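Local coordinates for probable nitrite reductase [nad(p)h] small subunit NIRD (Mycobacterium tuberculosis, PDB 4AIV), which probably serves as the small subunit of the NADH-dependent nitrite reductase NirBD, associating with NirB and being required for reduction of nitrite to ammonium, at residues A[9-14]-A[25-30]. Numbering follows the deposited sequence.
Sequences VWTTAC and VGVLLD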
ATOM      1  N   VAL A   9      14.205   3.592  -6.297  1.00 14.88           N
ATOM      2  CA  VAL A   9      14.003   5.023  -6.467  1.00 14.56           C
ATOM      3  C   VAL A   9      12.956   5.486  -5.475  1.00 12.57           C
ATOM      4  O   VAL A   9      11.766   5.178  -5.625  1.00 10.29           O
ATOM      5  CB  VAL A   9      13.579   5.372  -7.890  1.00 13.18           C
ATOM      6  CG1 VAL A   9      13.373   6.889  -8.014  1.00 14.57           C
ATOM      7  CG2 VAL A   9      14.626   4.875  -8.879  1.00 14.83           C
ATOM      8  N   TRP A  10      13.410   6.211  -4.452  1.00 10.27           N
ATOM      9  CA  TRP A  10      12.558   6.562  -3.318  1.00 11.50           C
ATOM     10  C   TRP A  10      11.792   7.854  -3.545  1.00 13.42           C
ATOM     11  O   TRP A  10      12.350   8.859  -3.996  1.00 11.24           O
ATOM     12  CB  TRP A  10      13.382   6.658  -2.018  1.00  9.62           C
ATOM     13  CG  TRP A  10      13.975   5.332  -1.604  1.00  9.95           C
ATOM     14  CD1 TRP A  10      15.239   4.882  -1.857  1.00 10.61           C
ATOM     15  CD2 TRP A  10      13.302   4.287  -0.885  1.00 11.12           C
ATOM     16  NE1 TRP A  10      15.406   3.622  -1.320  1.00 13.70           N
ATOM     17  CE2 TRP A  10      14.232   3.226  -0.730  1.00 13.45           C
ATOM     18  CE3 TRP A  10      12.017   4.130  -0.355  1.00  9.48           C
ATOM     19  CZ2 TRP A  10      13.906   2.038  -0.063  1.00 14.90           C
ATOM     20  CZ3 TRP A  10      11.693   2.947   0.306  1.00 10.58           C
ATOM     21  CH2 TRP A  10      12.638   1.921   0.447  1.00 13.24           C
ATOM     22  N   THR A  11      10.503   7.803  -3.225  1.00  9.40           N
ATOM     23  CA  THR A  11       9.664   8.983  -3.148  1.00 11.81           C
ATOM     24  C   THR A  11       9.300   9.202  -1.686  1.00 11.37           C
ATOM     25  O   THR A  11       8.814   8.289  -1.014  1.00 10.93           O
ATOM     26  CB  THR A  11       8.371   8.810  -3.978  1.00  9.71           C
ATOM     27  OG1 THR A  11       8.704   8.697  -5.367  1.00 12.23           O
ATOM     28  CG2 THR A  11       7.434   9.999  -3.786  1.00 13.05           C
ATOM     29  N   THR A  12       9.534  10.411  -1.188  1.00 12.00           N
ATOM     30  CA  THR A  12       9.173  10.745   0.185  1.00 15.10           C
ATOM     31  C   THR A  12       7.682  11.044   0.261  1.00 16.76           C
ATOM     32  O   THR A  12       7.195  11.950  -0.415  1.00 14.34           O
ATOM     33  CB  THR A  12       9.993  11.956   0.693  1.00 14.40           C
ATOM     34  OG1 THR A  12      11.370  11.586   0.748  1.00 17.27           O
ATOM     35  CG2 THR A  12       9.543  12.393   2.082  1.00 16.49           C
ATOM     36  N   ALA A  13       6.955  10.263   1.062  1.00 11.50           N
ATOM     37  CA  ALA A  13       5.509  10.433   1.190  1.00 12.15           C
ATOM     38  C   ALA A  13       5.148  11.545   2.171  1.00 18.20           C
ATOM     39  O   ALA A  13       4.518  12.539   1.802  1.00 18.35           O
ATOM     40  CB  ALA A  13       4.830   9.104   1.612  1.00  8.35           C
ATOM     41  N   CYS A  14       5.537  11.370   3.430  1.00 13.87           N
ATOM     42  CA  CYS A  14       5.138  12.310   4.476  1.00 13.25           C
ATOM     43  C   CYS A  14       5.875  12.031   5.761  1.00 14.31           C
ATOM     44  O   CYS A  14       6.638  11.066   5.843  1.00 10.70           O
ATOM     45  CB  CYS A  14       3.630  12.210   4.748  1.00 14.45           C
ATOM     46  SG  CYS A  14       3.011  10.577   5.298  1.00 17.21           S
ATOM     47  N   VAL A  25      -3.593   6.447   2.294  1.00  9.74           N
ATOM     48  CA  VAL A  25      -3.418   7.680   1.539  1.00 11.99           C
ATOM     49  C   VAL A  25      -2.786   7.351   0.185  1.00 12.31           C
ATOM     50  O   VAL A  25      -1.957   6.438   0.083  1.00  9.32           O
ATOM     51  CB  VAL A  25      -2.543   8.693   2.326  1.00 13.15           C
ATOM     52  CG1 VAL A  25      -1.121   8.177   2.471  1.00  8.04           C
ATOM     53  CG2 VAL A  25      -2.565  10.066   1.660  1.00 21.10           C
ATOM     54  N   GLY A  26      -3.193   8.072  -0.858  1.00  8.86           N
ATOM     55  CA  GLY A  26      -2.641   7.863  -2.186  1.00 11.87           C
ATOM     56  C   GLY A  26      -1.340   8.631  -2.353  1.00 14.08           C
ATOM     57  O   GLY A  26      -1.248   9.795  -1.964  1.00 18.00           O
ATOM     58  N   VAL A  27      -0.329   7.983  -2.925  1.00 11.85           N
ATOM     59  CA  VAL A  27       0.973   8.612  -3.116  1.00 11.85           C
ATOM     60  C   VAL A  27       1.390   8.456  -4.580  1.00 12.25           C
ATOM     61  O   VAL A  27       1.210   7.394  -5.175  1.00 11.10           O
ATOM     62  CB  VAL A  27       2.044   7.962  -2.199  1.00 12.17           C
ATOM     63  CG1 VAL A  27       3.422   8.587  -2.425  1.00 12.98           C
ATOM     64  CG2 VAL A  27       1.632   8.082  -0.739  1.00 13.35           C
ATOM     65  N   LEU A  28       1.950   9.516  -5.151  1.00 11.96           N
ATOM     66  CA  LEU A  28       2.407   9.500  -6.537  1.00 12.05           C
ATOM     67  C   LEU A  28       3.925   9.323  -6.580  1.00 11.27           C
ATOM     68  O   LEU A  28       4.665  10.147  -6.045  1.00 13.41           O
ATOM     69  CB  LEU A  28       2.003  10.816  -7.220  1.00 11.64           C
ATOM     70  CG  LEU A  28       2.365  11.046  -8.690  1.00 13.30           C
ATOM     71  CD1 LEU A  28       1.561  10.123  -9.583  1.00 12.27           C
ATOM     72  CD2 LEU A  28       2.141  12.520  -9.099  1.00 11.19           C
ATOM     73  N   LEU A  29       4.402   8.259  -7.219  1.00 10.67           N
ATOM     74  CA  LEU A  29       5.843   8.033  -7.290  1.00 11.47           C
ATOM     75  C   LEU A  29       6.457   8.813  -8.453  1.00 14.62           C
ATOM     76  O   LEU A  29       5.743   9.379  -9.286  1.00 10.91           O
ATOM     77  CB  LEU A  29       6.171   6.545  -7.400  1.00  7.41           C
ATOM     78  CG  LEU A  29       5.576   5.625  -6.327  1.00 11.48           C
ATOM     79  CD1 LEU A  29       6.062   4.177  -6.529  1.00 11.47           C
ATOM     80  CD2 LEU A  29       5.900   6.139  -4.912  1.00 11.43           C
ATOM     81  N   ASP A  30       7.784   8.833  -8.501  1.00 13.27           N
ATOM     82  CA  ASP A  30       8.517   9.655  -9.460  1.00 16.01           C
ATOM     83  C   ASP A  30       8.149   9.352 -10.919  1.00 17.64           C
ATOM     84  O   ASP A  30       8.164  10.249 -11.767  1.00 14.39           O
ATOM     85  CB  ASP A  30      10.018   9.460  -9.247  1.00 15.46           C
ATOM     86  CG  ASP A  30      10.498   8.136  -9.772  1.00 17.29           C
ATOM     87  OD1 ASP A  30      10.077   7.078  -9.233  1.00 13.98           O
ATOM     88  OD2 ASP A  30      11.278   8.149 -10.747  1.00 20.32           O
TER
HETATM   89  O   HOH W   1       9.664   6.639  -6.651  1.00 13.61           O
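Thr-11 meets the chain at Leu-29 and Asp-30 through its hydroxyl: the backbone N of Asp-30 gives OG1 a weak hydrogen bond, 3.3 Å long and bent to 127° at the hydrogen. A chi1 of -65° sets OG1 anti to the carbonyl carbon, where it also donates to a water at 2.6 Å. The water in turn donates hydrogen bonds to the carbonyl O of Val-9 (2.8 Å) and to OD1 of Asp-30 (2.7 Å), and so bridges both segments. OD1 also takes part in a salt bridge with Arg-115 of strand 110-117, which probably helps to hold the carboxylate in place. Strands 7-15 and 25-28 are the outermost strands of the six-stranded antiparallel sheet in this Rieske-like domain, which curls round until these edges meet. The axes of strands 9-14 and 25-28 approach to 8.0 Å, their directions at 146°, and side chains and water, not backbone-to-backbone hydrogen bonds, bridge the seam. At Ala-13 and Cys-14, which both face Ile-111, strand 7-15 has a classic beta bulge. Van der Waals contacts supplement the polar ones. Leu-29 CD2 reaches Thr-11 CB at 3.8 Å. Two methyls meet oxygens: CG2 of Thr-11 lies 3.6 Å from the carbonyl O of Leu-28, and CG1 of Val-9 rests against the carboxylate of Asp-30, the two side chains crossing at about a right angle. Farther along, Ala-13 CB touches Val-27 CG2 at 4.1 Å, and both residues also pack on Leu-37.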